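Local structure of putative transcriptional regulator TRANSCRIPTION REGULATOR protein (Rhizobium meliloti, 5NLA) at residues Leu97-Arg111 with Tyr159-Met173. The protein probably binds DNA as an AraC-like transcriptional activator that responds to c-di-GMP and regulates extracellular polysaccharide production. Sequence-based numbering, arbitrary orientation.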
# COMPACT_ATOMS: atom_id res chain seq x y z
N LEU A 97 9.41 2.34 -3.79
CA LEU A 97 8.41 1.31 -4.09
C LEU A 97 8.81 -0.04 -3.46
O LEU A 97 9.90 -0.55 -3.74
CB LEU A 97 8.26 1.19 -5.61
CG LEU A 97 7.30 0.18 -6.23
CD1 LEU A 97 6.96 0.55 -7.67
CD2 LEU A 97 7.87 -1.23 -6.18
N LEU A 98 7.92 -0.60 -2.64
CA LEU A 98 8.16 -1.87 -1.93
C LEU A 98 7.43 -3.04 -2.61
O LEU A 98 6.20 -3.01 -2.78
CB LEU A 98 7.71 -1.75 -0.47
CG LEU A 98 8.00 -2.97 0.44
CD1 LEU A 98 9.46 -3.05 0.83
CD2 LEU A 98 7.16 -2.97 1.70
N ILE A 99 8.20 -4.06 -2.97
CA ILE A 99 7.66 -5.33 -3.46
C ILE A 99 7.59 -6.29 -2.28
O ILE A 99 8.60 -6.49 -1.58
CB ILE A 99 8.57 -6.00 -4.52
CG1 ILE A 99 9.03 -5.01 -5.60
CG2 ILE A 99 7.87 -7.21 -5.14
CD1 ILE A 99 7.91 -4.47 -6.44
N VAL A 100 6.43 -6.90 -2.06
CA VAL A 100 6.27 -7.92 -1.01
C VAL A 100 5.71 -9.22 -1.58
O VAL A 100 4.64 -9.22 -2.17
CB VAL A 100 5.38 -7.41 0.14
CG1 VAL A 100 5.05 -8.53 1.12
CG2 VAL A 100 6.07 -6.24 0.84
N GLN A 101 6.45 -10.30 -1.39
CA GLN A 101 5.96 -11.65 -1.68
C GLN A 101 5.31 -12.21 -0.42
O GLN A 101 5.98 -12.43 0.59
CB GLN A 101 7.09 -12.55 -2.15
CG GLN A 101 7.63 -12.16 -3.53
CD GLN A 101 9.02 -12.72 -3.84
OE1 GLN A 101 9.99 -12.46 -3.11
NE2 GLN A 101 9.12 -13.47 -4.92
N GLN A 102 3.99 -12.43 -0.48
CA GLN A 102 3.22 -12.93 0.65
C GLN A 102 2.69 -14.34 0.40
O GLN A 102 2.12 -14.62 -0.66
CB GLN A 102 2.03 -12.00 0.86
CG GLN A 102 1.17 -12.35 2.06
CD GLN A 102 0.25 -11.20 2.43
OE1 GLN A 102 0.10 -10.86 3.61
NE2 GLN A 102 -0.34 -10.58 1.42
N VAL A 103 2.89 -15.22 1.37
CA VAL A 103 2.22 -16.52 1.40
C VAL A 103 1.53 -16.64 2.74
O VAL A 103 2.16 -16.49 3.78
CB VAL A 103 3.21 -17.69 1.21
CG1 VAL A 103 2.47 -19.02 1.28
CG2 VAL A 103 3.95 -17.56 -0.11
N THR A 104 0.24 -16.92 2.71
CA THR A 104 -0.58 -16.78 3.90
C THR A 104 -1.79 -17.75 3.90
O THR A 104 -2.33 -18.05 2.84
CB THR A 104 -1.01 -15.30 4.04
OG1 THR A 104 -1.42 -15.05 5.39
CG2 THR A 104 -2.11 -14.93 3.06
N PRO A 105 -2.18 -18.28 5.08
CA PRO A 105 -3.41 -19.09 5.17
C PRO A 105 -4.68 -18.23 5.15
O PRO A 105 -4.60 -17.01 5.16
CB PRO A 105 -3.27 -19.82 6.52
CG PRO A 105 -1.85 -19.67 6.91
CD PRO A 105 -1.40 -18.37 6.32
N ALA A 106 -5.85 -18.88 5.13
CA ALA A 106 -7.12 -18.14 5.11
C ALA A 106 -7.25 -17.33 6.37
O ALA A 106 -7.06 -17.84 7.46
CB ALA A 106 -8.31 -19.07 4.97
N HIS A 107 -7.54 -16.04 6.21
CA HIS A 107 -7.81 -15.16 7.35
C HIS A 107 -8.71 -14.04 6.88
O HIS A 107 -9.03 -13.93 5.69
CB HIS A 107 -6.50 -14.60 7.92
CG HIS A 107 -5.76 -13.74 6.94
ND1 HIS A 107 -5.08 -14.27 5.86
CD2 HIS A 107 -5.64 -12.40 6.84
CE1 HIS A 107 -4.56 -13.28 5.15
NE2 HIS A 107 -4.89 -12.14 5.72
N SER A 108 -9.15 -13.22 7.82
CA SER A 108 -9.87 -12.01 7.51
C SER A 108 -9.02 -10.80 7.94
O SER A 108 -8.11 -10.91 8.79
CB SER A 108 -11.24 -12.03 8.15
OG SER A 108 -11.12 -11.93 9.55
N TYR A 109 -9.32 -9.66 7.32
CA TYR A 109 -8.52 -8.44 7.50
C TYR A 109 -9.39 -7.19 7.55
O TYR A 109 -10.43 -7.09 6.90
CB TYR A 109 -7.46 -8.32 6.37
CG TYR A 109 -8.01 -8.50 4.97
CD1 TYR A 109 -8.54 -7.42 4.27
CD2 TYR A 109 -8.00 -9.74 4.35
CE1 TYR A 109 -9.04 -7.58 2.99
CE2 TYR A 109 -8.50 -9.91 3.05
CZ TYR A 109 -9.01 -8.82 2.37
OH TYR A 109 -9.53 -8.98 1.09
N GLU A 110 -8.95 -6.23 8.36
CA GLU A 110 -9.58 -4.91 8.42
C GLU A 110 -8.52 -3.83 8.53
O GLU A 110 -7.60 -3.94 9.34
CB GLU A 110 -10.54 -4.82 9.60
CG GLU A 110 -11.33 -3.52 9.64
CD GLU A 110 -12.51 -3.55 10.61
OE1 GLU A 110 -12.57 -4.46 11.47
OE2 GLU A 110 -13.37 -2.65 10.51
N ARG A 111 -8.65 -2.80 7.69
CA ARG A 111 -7.98 -1.52 7.89
C ARG A 111 -9.10 -0.54 8.15
O ARG A 111 -9.89 -0.27 7.26
CB ARG A 111 -7.19 -1.13 6.66
CG ARG A 111 -6.38 0.14 6.82
CD ARG A 111 -5.34 0.26 5.73
NE ARG A 111 -4.57 1.50 5.86
CZ ARG A 111 -3.60 1.71 6.74
NH1 ARG A 111 -3.24 0.79 7.63
NH2 ARG A 111 -2.98 2.88 6.74
N TYR A 159 -10.96 -0.55 4.54
CA TYR A 159 -11.51 -1.74 3.91
C TYR A 159 -11.55 -2.94 4.88
O TYR A 159 -10.73 -3.06 5.79
CB TYR A 159 -10.72 -2.08 2.65
CG TYR A 159 -9.25 -2.41 2.85
CD1 TYR A 159 -8.82 -3.73 3.04
CD2 TYR A 159 -8.30 -1.42 2.81
CE1 TYR A 159 -7.47 -4.04 3.20
CE2 TYR A 159 -6.95 -1.72 2.96
CZ TYR A 159 -6.54 -3.02 3.16
OH TYR A 159 -5.19 -3.27 3.31
N ARG A 160 -12.56 -3.78 4.67
CA ARG A 160 -12.78 -5.05 5.37
C ARG A 160 -12.69 -6.14 4.31
O ARG A 160 -13.15 -5.96 3.19
CB ARG A 160 -14.20 -5.11 5.99
CG ARG A 160 -14.35 -4.48 7.36
CD ARG A 160 -15.67 -3.72 7.57
NE ARG A 160 -15.97 -2.73 6.51
CZ ARG A 160 -15.30 -1.58 6.27
NH1 ARG A 160 -14.24 -1.20 6.99
NH2 ARG A 160 -15.71 -0.81 5.26
N GLY A 161 -12.13 -7.29 4.67
CA GLY A 161 -12.28 -8.45 3.80
C GLY A 161 -11.83 -9.77 4.36
O GLY A 161 -11.48 -9.90 5.53
N ARG A 162 -11.86 -10.77 3.49
CA ARG A 162 -11.40 -12.11 3.79
C ARG A 162 -10.62 -12.62 2.60
O ARG A 162 -10.95 -12.31 1.45
CB ARG A 162 -12.58 -13.06 4.01
CG ARG A 162 -13.62 -12.62 5.04
CD ARG A 162 -14.72 -13.65 5.29
NE ARG A 162 -14.91 -14.57 4.16
CZ ARG A 162 -14.25 -15.73 3.98
NH1 ARG A 162 -13.32 -16.18 4.84
NH2 ARG A 162 -14.51 -16.46 2.90
N MET A 163 -9.57 -13.39 2.87
CA MET A 163 -9.00 -14.21 1.82
C MET A 163 -8.90 -15.66 2.22
O MET A 163 -8.78 -16.04 3.39
CB MET A 163 -7.65 -13.68 1.30
CG MET A 163 -6.54 -13.57 2.32
SD MET A 163 -5.02 -12.94 1.57
CE MET A 163 -5.45 -11.23 1.71
N THR A 164 -8.98 -16.48 1.21
CA THR A 164 -8.70 -17.88 1.30
C THR A 164 -7.16 -17.95 1.51
O THR A 164 -6.50 -16.88 1.61
CB THR A 164 -9.25 -18.54 -0.00
OG1 THR A 164 -9.78 -19.83 0.30
CG2 THR A 164 -8.23 -18.66 -1.08
N ASP A 165 -6.59 -19.15 1.62
CA ASP A 165 -5.14 -19.29 1.60
C ASP A 165 -4.66 -18.80 0.23
O ASP A 165 -5.34 -18.98 -0.76
CB ASP A 165 -4.68 -20.71 1.89
CG ASP A 165 -4.95 -21.70 0.75
OD1 ASP A 165 -5.92 -21.55 -0.03
OD2 ASP A 165 -4.20 -22.67 0.66
N ALA A 166 -3.52 -18.13 0.18
CA ALA A 166 -3.13 -17.46 -1.04
C ALA A 166 -1.66 -17.18 -1.09
O ALA A 166 -0.99 -17.16 -0.07
CB ALA A 166 -3.90 -16.15 -1.19
N ALA A 167 -1.18 -17.00 -2.32
CA ALA A 167 0.16 -16.51 -2.60
C ALA A 167 -0.02 -15.29 -3.45
O ALA A 167 -0.67 -15.35 -4.50
CB ALA A 167 0.97 -17.55 -3.37
N SER A 168 0.53 -14.17 -3.02
CA SER A 168 0.42 -12.96 -3.80
C SER A 168 1.76 -12.26 -3.92
O SER A 168 2.69 -12.51 -3.15
CB SER A 168 -0.64 -12.01 -3.21
OG SER A 168 -0.37 -11.68 -1.86
N ILE A 169 1.84 -11.40 -4.93
CA ILE A 169 2.92 -10.43 -5.03
C ILE A 169 2.27 -9.03 -4.95
O ILE A 169 1.33 -8.72 -5.69
CB ILE A 169 3.81 -10.68 -6.27
CG1 ILE A 169 5.03 -9.74 -6.26
CG2 ILE A 169 3.04 -10.56 -7.57
CD1 ILE A 169 6.24 -10.29 -6.99
N LEU A 170 2.75 -8.23 -4.00
CA LEU A 170 2.14 -6.94 -3.64
C LEU A 170 3.10 -5.77 -3.90
O LEU A 170 4.25 -5.80 -3.46
CB LEU A 170 1.79 -6.94 -2.15
CG LEU A 170 0.74 -7.89 -1.56
CD1 LEU A 170 0.68 -7.66 -0.05
CD2 LEU A 170 -0.63 -7.69 -2.19
N LEU A 171 2.61 -4.75 -4.60
CA LEU A 171 3.32 -3.47 -4.78
C LEU A 171 2.74 -2.41 -3.84
O LEU A 171 1.52 -2.19 -3.81
CB LEU A 171 3.15 -2.96 -6.22
CG LEU A 171 3.47 -3.90 -7.38
CD1 LEU A 171 3.11 -3.24 -8.70
CD2 LEU A 171 4.93 -4.29 -7.35
N PHE A 172 3.61 -1.77 -3.08
CA PHE A 172 3.23 -0.62 -2.27
C PHE A 172 4.01 0.56 -2.83
O PHE A 172 5.23 0.57 -2.80
CB PHE A 172 3.59 -0.84 -0.81
CG PHE A 172 2.84 -1.96 -0.13
CD1 PHE A 172 1.58 -1.73 0.43
CD2 PHE A 172 3.42 -3.23 0.03
CE1 PHE A 172 0.89 -2.75 1.08
CE2 PHE A 172 2.74 -4.25 0.69
CZ PHE A 172 1.47 -4.01 1.22
N MET A 173 3.28 1.54 -3.35
CA MET A 173 3.86 2.70 -4.03
C MET A 173 3.55 3.95 -3.19
O MET A 173 2.39 4.18 -2.84
CB MET A 173 3.24 2.84 -5.44
CG MET A 173 3.73 1.79 -6.46
SD MET A 173 2.68 1.51 -7.90
CE MET A 173 1.26 0.88 -7.04
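Two antiparallel strand pairs make this contact: 97-104 and 166-173 are neighbours in one antiparallel sheet, 107-111 and 159-163 in a second, and both segments turn together at P105-A106 and T164-D165. Paired backbone bonds run from L98 with F172 to T104 with A166, and resume from H107 with M163 to R111 with Y159. Both segments thus cross from one sheet to the other, consistent with the cupin-type regulatory domain of AraC relatives. At the bend, H107 ND1 donates to P105 O in the plane of its ring (2.9 Å), which fixes the imidazole's rotation; M163 CG approaches H107 CE1 at 3.5 Å. With CG between the backbone N and the carbonyl carbon (chi1 50°), the Y109 ring leans over strand 159-163, laying a face on G161, whose CA is 3.8 Å from the ring centroid. Y109 CD1 meets the edge of the Y159 ring at CE1 (3.7 Å), M163 CE touches Y109 CE2, and the Y109 hydroxyl bonds T136. A leucine in place of Y109 would probably uncover G161 and leave T136 without this hydroxyl partner. R111 CB sits over a face of Y159, while the R111 guanidinium hydrogen-bonds L155 O, L70 O and S119 OG. L98, V100, L170 and F172 share one face of the larger sheet, where V100 CG2 meets the F172 ring edge at CE2 (3.9 Å).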